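Local structure of arsenic responsive repressor ArsR (Corynebacterium glutamicum ATCC 13032, 6J0E) at the interface of chains A and B. The protein represses transcription as a dimeric winged-helix DNA-binding protein and responds to As(III), whose binding brings about derepression. Coordinates in Å, arbitrary orientation; residue numbers count along the deposited sequence, not the author numbering. Chains: chain A/B, Arsenic responsive repressor ArsR.

Contact 1: the interface of chains A and B. Residues chain A 55, 100, 102, 105-106, 109; chain B 6, 8, 15-16, 112-117.
In chain A, helix 103-111, the end of strand 97-100, A:Pro102 and the loop bearing A:Cys55 meet the chain B segment 112-115, the start of strand 116-125, strand 4-8 and the loop of B:Cys15 and B:Cys16. A:Arg109 is bent at chi3 (-46°), which turns its guanidinium back over A:Ala106 CA toward chain B. A:Arg109 NH1 donates to the main-chain B:Leu112 O at 2.8 Å, the donor standing above the carbonyl plane. A:Arg109 NH2 gives a nearly straight bond (170° at H) to the hydroxyl B:Ser116 OG at 2.8 Å. Both partners lie in the guanidinium plane, fixing its rotation, while B:Ser116 O sits over one face. Water 1 joins NH1, B:Ser116 OG, A:Pro102 O and B:Ile114 O. B:Gln113 NE2 braces chain B from behind, donating to B:Cys15 O at 2.9 Å and also to B:Ser116 O. B:Ile114 crosses A:Phe105 obliquely, its CB 3.6 Å above the ring plane toward the rim. The methyl CG2 of B:Ile114, anti to the backbone N, presses tightly on A:Val100 CG1 at 3.4 Å. Near this methyl, A:Cys55 SG faces the sulfurs of B:Cys15 and B:Cys16, lying 3.4 Å from B:Cys15 SG. A:Cys55 belongs to the arsenic pocket of this As(III) complex, so three cysteines drawn from both subunits appear to form a site fit for trigonal As(III), and the contact joins the dimer there.

Contact 2: the interface of chains A and B. Residues chain A 28, 31-32, 35-36, 39, 112; chain B 35-36, 38-41, 44.
A:Phe35, A:Ala32 and B:Gly39 bury the most surface in this apolar patch, where helix 25-38 of chain A packs against helix 28-38, the turn after it and the first turn of helix 41-52 of chain B. A:Gly39, following its helix, packs on B:Phe35 CB and B:Lys36. The CG of A:Phe35 is anti to its carbonyl carbon (chi1 -75°), which sends the ring along B:Leu38, the two side chains lying side by side and pointing the same way. The methyl CD1 of B:Leu38 rests over the ring centre, 4.1 Å above its plane, and lies tip to tip with A:Leu112 CD2 (4.0 Å). The two-fold counterpart B:Phe35 leaves its backbone at about a right angle to A:Phe35, yet the rings are nearly parallel (about 11°) and touch rim to rim without stacking, A:Phe35 CD1 lying 3.6 Å from B:Phe35 CD1. A:Ala32 fits against the turn of chain B: its O comes within 3.3 Å of B:Gly39 CA, and its methyl CB points at B:Asp40 and B:Pro41, 3.9 Å from B:Pro41 CD. Lacking a side chain, B:Gly39 lets the backbones come close, its CA 3.9 Å from A:Phe35 CB. B:Leu44 CD1 continues the seam past A:Ala32 N to A:Tyr31 CB. No polar bond spans the patch. It forms a hydrophobic core across the two-fold axis, holding the repressor as a dimer.

Contact 1: the interface of chains A and B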
# COMPACT_ATOMS: atom_id res chain seq x y z
N CYS A 55 -3.71 13.00 -11.03
CA CYS A 55 -3.90 13.50 -9.70
C CYS A 55 -4.17 14.98 -9.70
O CYS A 55 -3.95 15.62 -8.78
CB CYS A 55 -2.85 13.07 -8.69
SG CYS A 55 -2.77 11.31 -8.37
N VAL A 100 -6.00 14.49 -4.29
CA VAL A 100 -5.30 13.39 -3.66
C VAL A 100 -4.20 13.98 -2.85
O VAL A 100 -3.52 14.92 -3.34
CB VAL A 100 -4.61 12.45 -4.69
CG1 VAL A 100 -3.89 11.42 -3.97
CG2 VAL A 100 -5.66 11.85 -5.53
N PRO A 102 -0.66 12.57 -1.19
CA PRO A 102 0.19 11.42 -1.29
C PRO A 102 0.58 10.79 -0.00
O PRO A 102 0.98 9.55 0.03
CB PRO A 102 1.42 12.00 -1.96
CG PRO A 102 1.47 13.42 -1.50
CD PRO A 102 0.06 13.81 -1.57
N PHE A 105 -0.80 7.25 1.44
CA PHE A 105 -0.47 6.14 0.46
C PHE A 105 0.97 5.74 0.74
O PHE A 105 1.28 4.56 0.74
CB PHE A 105 -0.70 6.56 -0.97
CG PHE A 105 -2.12 6.90 -1.28
CD1 PHE A 105 -2.99 5.84 -1.42
CD2 PHE A 105 -2.54 8.20 -1.51
CE1 PHE A 105 -4.34 6.09 -1.67
CE2 PHE A 105 -3.88 8.46 -1.78
CZ PHE A 105 -4.76 7.41 -1.84
N ALA A 106 1.87 6.72 0.93
CA ALA A 106 3.27 6.30 1.25
C ALA A 106 3.43 5.57 2.56
O ALA A 106 4.19 4.60 2.67
CB ALA A 106 4.11 7.62 1.20
N ARG A 109 2.37 2.02 1.84
CA ARG A 109 3.44 1.34 1.14
C ARG A 109 4.51 0.86 2.14
O ARG A 109 4.95 -0.29 2.05
CB ARG A 109 4.01 2.19 0.11
CG ARG A 109 3.20 2.40 -1.19
CD ARG A 109 3.94 2.95 -2.33
NE ARG A 109 4.81 4.12 -2.01
CZ ARG A 109 4.40 5.41 -2.07
NH1 ARG A 109 3.10 5.71 -2.36
NH2 ARG A 109 5.30 6.44 -1.82
N THR B 6 11.44 8.83 -0.01
CA THR B 6 10.19 8.96 -0.76
C THR B 6 10.19 10.28 -1.46
O THR B 6 10.31 11.30 -0.81
CB THR B 6 8.99 8.81 0.23
OG1 THR B 6 8.95 7.53 0.80
CG2 THR B 6 7.63 9.14 -0.54
N GLN B 8 8.36 13.05 -4.24
CA GLN B 8 7.10 13.47 -4.93
C GLN B 8 7.24 13.39 -6.44
O GLN B 8 8.29 13.81 -7.03
CB GLN B 8 6.69 14.91 -4.56
CG GLN B 8 6.55 15.00 -3.07
CD GLN B 8 5.40 14.17 -2.57
OE1 GLN B 8 4.33 14.28 -3.09
NE2 GLN B 8 5.63 13.34 -1.59
N CYS B 15 3.23 10.83 -12.10
CA CYS B 15 2.68 10.83 -10.84
C CYS B 15 2.13 9.46 -10.37
O CYS B 15 2.46 9.00 -9.22
CB CYS B 15 1.61 11.92 -10.77
SG CYS B 15 0.47 11.87 -9.33
N CYS B 16 1.38 8.87 -11.29
CA CYS B 16 0.75 7.60 -10.93
C CYS B 16 1.03 6.61 -12.04
O CYS B 16 0.22 5.80 -12.34
CB CYS B 16 -0.79 7.82 -10.73
SG CYS B 16 -1.18 8.65 -9.16
N LEU B 112 -0.68 1.46 -4.81
CA LEU B 112 -0.62 2.58 -3.86
C LEU B 112 0.51 3.62 -4.20
O LEU B 112 0.76 4.46 -3.34
CB LEU B 112 -0.33 2.06 -2.44
CG LEU B 112 -1.32 1.11 -1.70
CD1 LEU B 112 -0.61 0.48 -0.47
CD2 LEU B 112 -2.47 1.83 -1.22
N GLN B 113 1.08 3.55 -5.37
CA GLN B 113 2.11 4.47 -5.80
C GLN B 113 1.36 5.69 -6.42
O GLN B 113 1.23 5.79 -7.60
CB GLN B 113 3.01 3.75 -6.76
CG GLN B 113 4.21 4.62 -7.24
CD GLN B 113 3.83 5.69 -8.27
OE1 GLN B 113 3.42 5.37 -9.48
NE2 GLN B 113 4.01 6.98 -7.85
N ILE B 114 0.85 6.53 -5.53
CA ILE B 114 -0.04 7.63 -5.84
C ILE B 114 0.65 8.98 -5.49
O ILE B 114 0.64 9.40 -4.36
CB ILE B 114 -1.33 7.51 -4.93
CG1 ILE B 114 -1.97 6.13 -5.14
CG2 ILE B 114 -2.31 8.67 -5.31
CD1 ILE B 114 -2.51 5.95 -6.46
N GLY B 115 1.38 9.46 -6.44
CA GLY B 115 2.01 10.82 -6.32
C GLY B 115 3.40 10.78 -5.68
O GLY B 115 3.98 11.82 -5.57
N SER B 116 3.92 9.63 -5.33
CA SER B 116 5.24 9.54 -4.66
C SER B 116 5.66 8.10 -4.79
O SER B 116 4.84 7.19 -5.11
CB SER B 116 5.21 10.00 -3.22
OG SER B 116 4.56 9.15 -2.22
N MET B 117 6.96 7.87 -4.62
CA MET B 117 7.54 6.58 -4.75
C MET B 117 8.83 6.57 -3.92
O MET B 117 9.35 7.61 -3.68
CB MET B 117 7.84 6.22 -6.21
CG MET B 117 8.84 7.09 -6.90
SD MET B 117 9.28 6.52 -8.54
CE MET B 117 10.18 5.00 -8.33
O HOH W 1 2.07 8.44 -2.19

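Contact 2: the interface of chains A and B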
# COMPACT_ATOMS: atom_id res chain seq x y z
N SER A 28 -1.33 -0.92 14.62
CA SER A 28 -2.17 -1.97 13.89
C SER A 28 -3.68 -1.52 13.71
O SER A 28 -4.32 -1.75 12.59
CB SER A 28 -2.06 -3.39 14.58
OG SER A 28 -3.00 -3.61 15.70
N TYR A 31 -3.63 1.46 10.93
CA TYR A 31 -3.48 1.03 9.53
C TYR A 31 -4.59 0.14 9.08
O TYR A 31 -5.01 0.30 7.95
CB TYR A 31 -2.05 0.45 9.22
CG TYR A 31 -1.04 1.56 9.43
CD1 TYR A 31 -1.08 2.78 8.65
CD2 TYR A 31 -0.10 1.51 10.46
CE1 TYR A 31 -0.23 3.82 8.80
CE2 TYR A 31 0.76 2.59 10.63
CZ TYR A 31 0.72 3.76 9.83
OH TYR A 31 1.57 4.87 10.00
N ALA A 32 -5.12 -0.77 9.92
CA ALA A 32 -6.32 -1.46 9.64
C ALA A 32 -7.44 -0.50 9.19
O ALA A 32 -8.18 -0.78 8.12
CB ALA A 32 -6.82 -2.34 10.79
N PHE A 35 -6.75 0.69 5.67
CA PHE A 35 -7.02 -0.36 4.69
C PHE A 35 -8.51 -0.63 4.51
O PHE A 35 -8.91 -0.93 3.43
CB PHE A 35 -6.23 -1.67 5.03
CG PHE A 35 -4.75 -1.58 4.73
CD1 PHE A 35 -4.31 -1.20 3.52
CD2 PHE A 35 -3.77 -1.91 5.76
CE1 PHE A 35 -3.03 -1.28 3.14
CE2 PHE A 35 -2.44 -1.86 5.40
CZ PHE A 35 -2.06 -1.52 4.14
N LYS A 36 -9.31 -0.42 5.55
CA LYS A 36 -10.75 -0.56 5.49
C LYS A 36 -11.33 0.42 4.56
O LYS A 36 -12.24 0.09 3.81
CB LYS A 36 -11.44 -0.46 6.89
CG LYS A 36 -11.75 -1.76 7.53
CD LYS A 36 -12.51 -1.53 8.85
CE LYS A 36 -14.04 -1.52 8.61
NZ LYS A 36 -14.73 -1.02 9.87
N GLY A 39 -10.67 -0.68 1.07
CA GLY A 39 -11.29 -2.04 0.92
C GLY A 39 -12.65 -2.06 0.18
O GLY A 39 -13.27 -3.12 -0.10
N LEU A 112 3.52 -2.18 3.92
CA LEU A 112 3.44 -3.36 3.10
C LEU A 112 4.83 -3.69 2.52
O LEU A 112 4.88 -4.45 1.57
CB LEU A 112 2.49 -3.11 1.93
CG LEU A 112 1.05 -2.92 2.52
CD1 LEU A 112 0.14 -2.99 1.36
CD2 LEU A 112 0.69 -4.00 3.53
N PHE B 35 -7.34 -5.29 0.23
CA PHE B 35 -7.20 -4.31 1.27
C PHE B 35 -8.21 -4.54 2.44
O PHE B 35 -7.91 -4.32 3.60
CB PHE B 35 -7.42 -2.88 0.67
CG PHE B 35 -6.31 -2.43 -0.19
CD1 PHE B 35 -5.03 -2.51 0.26
CD2 PHE B 35 -6.56 -1.82 -1.43
CE1 PHE B 35 -4.01 -2.01 -0.59
CE2 PHE B 35 -5.51 -1.30 -2.28
CZ PHE B 35 -4.27 -1.43 -1.81
N LYS B 36 -9.40 -5.11 2.11
CA LYS B 36 -10.41 -5.43 3.06
C LYS B 36 -9.90 -6.55 4.01
O LYS B 36 -9.99 -6.37 5.23
CB LYS B 36 -11.72 -5.79 2.28
CG LYS B 36 -12.84 -6.12 3.18
CD LYS B 36 -14.09 -6.23 2.32
CE LYS B 36 -15.27 -5.83 3.10
NZ LYS B 36 -15.38 -6.72 4.29
N LEU B 38 -6.75 -6.98 4.69
CA LEU B 38 -5.78 -6.31 5.47
C LEU B 38 -6.36 -5.35 6.52
O LEU B 38 -5.68 -4.90 7.40
CB LEU B 38 -4.80 -5.54 4.58
CG LEU B 38 -3.88 -6.39 3.71
CD1 LEU B 38 -3.02 -5.42 2.95
CD2 LEU B 38 -2.91 -7.24 4.66
N GLY B 39 -7.62 -4.98 6.42
CA GLY B 39 -8.23 -4.03 7.37
C GLY B 39 -8.68 -4.74 8.59
O GLY B 39 -9.71 -4.43 9.06
N ASP B 40 -7.85 -5.57 9.20
CA ASP B 40 -8.11 -6.15 10.50
C ASP B 40 -6.78 -5.99 11.31
O ASP B 40 -5.76 -6.43 10.87
CB ASP B 40 -8.45 -7.65 10.35
CG ASP B 40 -8.62 -8.34 11.69
OD1 ASP B 40 -7.69 -8.49 12.46
OD2 ASP B 40 -9.68 -8.77 11.98
N PRO B 41 -6.81 -5.42 12.46
CA PRO B 41 -5.58 -5.23 13.25
C PRO B 41 -4.77 -6.44 13.64
O PRO B 41 -3.52 -6.39 13.56
CB PRO B 41 -6.06 -4.53 14.58
CG PRO B 41 -7.53 -4.45 14.46
CD PRO B 41 -8.05 -5.12 13.23
N LEU B 44 -2.80 -7.64 10.65
CA LEU B 44 -1.62 -6.82 10.41
C LEU B 44 -0.49 -7.15 11.34
O LEU B 44 0.68 -7.16 10.93
CB LEU B 44 -1.96 -5.30 10.58
CG LEU B 44 -2.75 -4.81 9.40
CD1 LEU B 44 -2.73 -3.26 9.56
CD2 LEU B 44 -2.25 -5.14 8.03

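The C-alpha centres of contact 1 and contact 2 lie about 18 Å apart within one two-fold interface. Leu112, just after helix 103-111, takes part in both: the chain B copy in contact 1, the chain A copy in contact 2. The chain B helix 41-52 of contact 2 runs on to B:Cys55, which serves the two-fold twin of contact 1. Contact 2 supplies an apolar core, while contact 1 combines apolar packing with hydrogen bonds, a water and the cysteine sulfurs. As(III) bound there might shift the subunits relative to each other and loosen DNA binding, although this structure alone does not show such a movement.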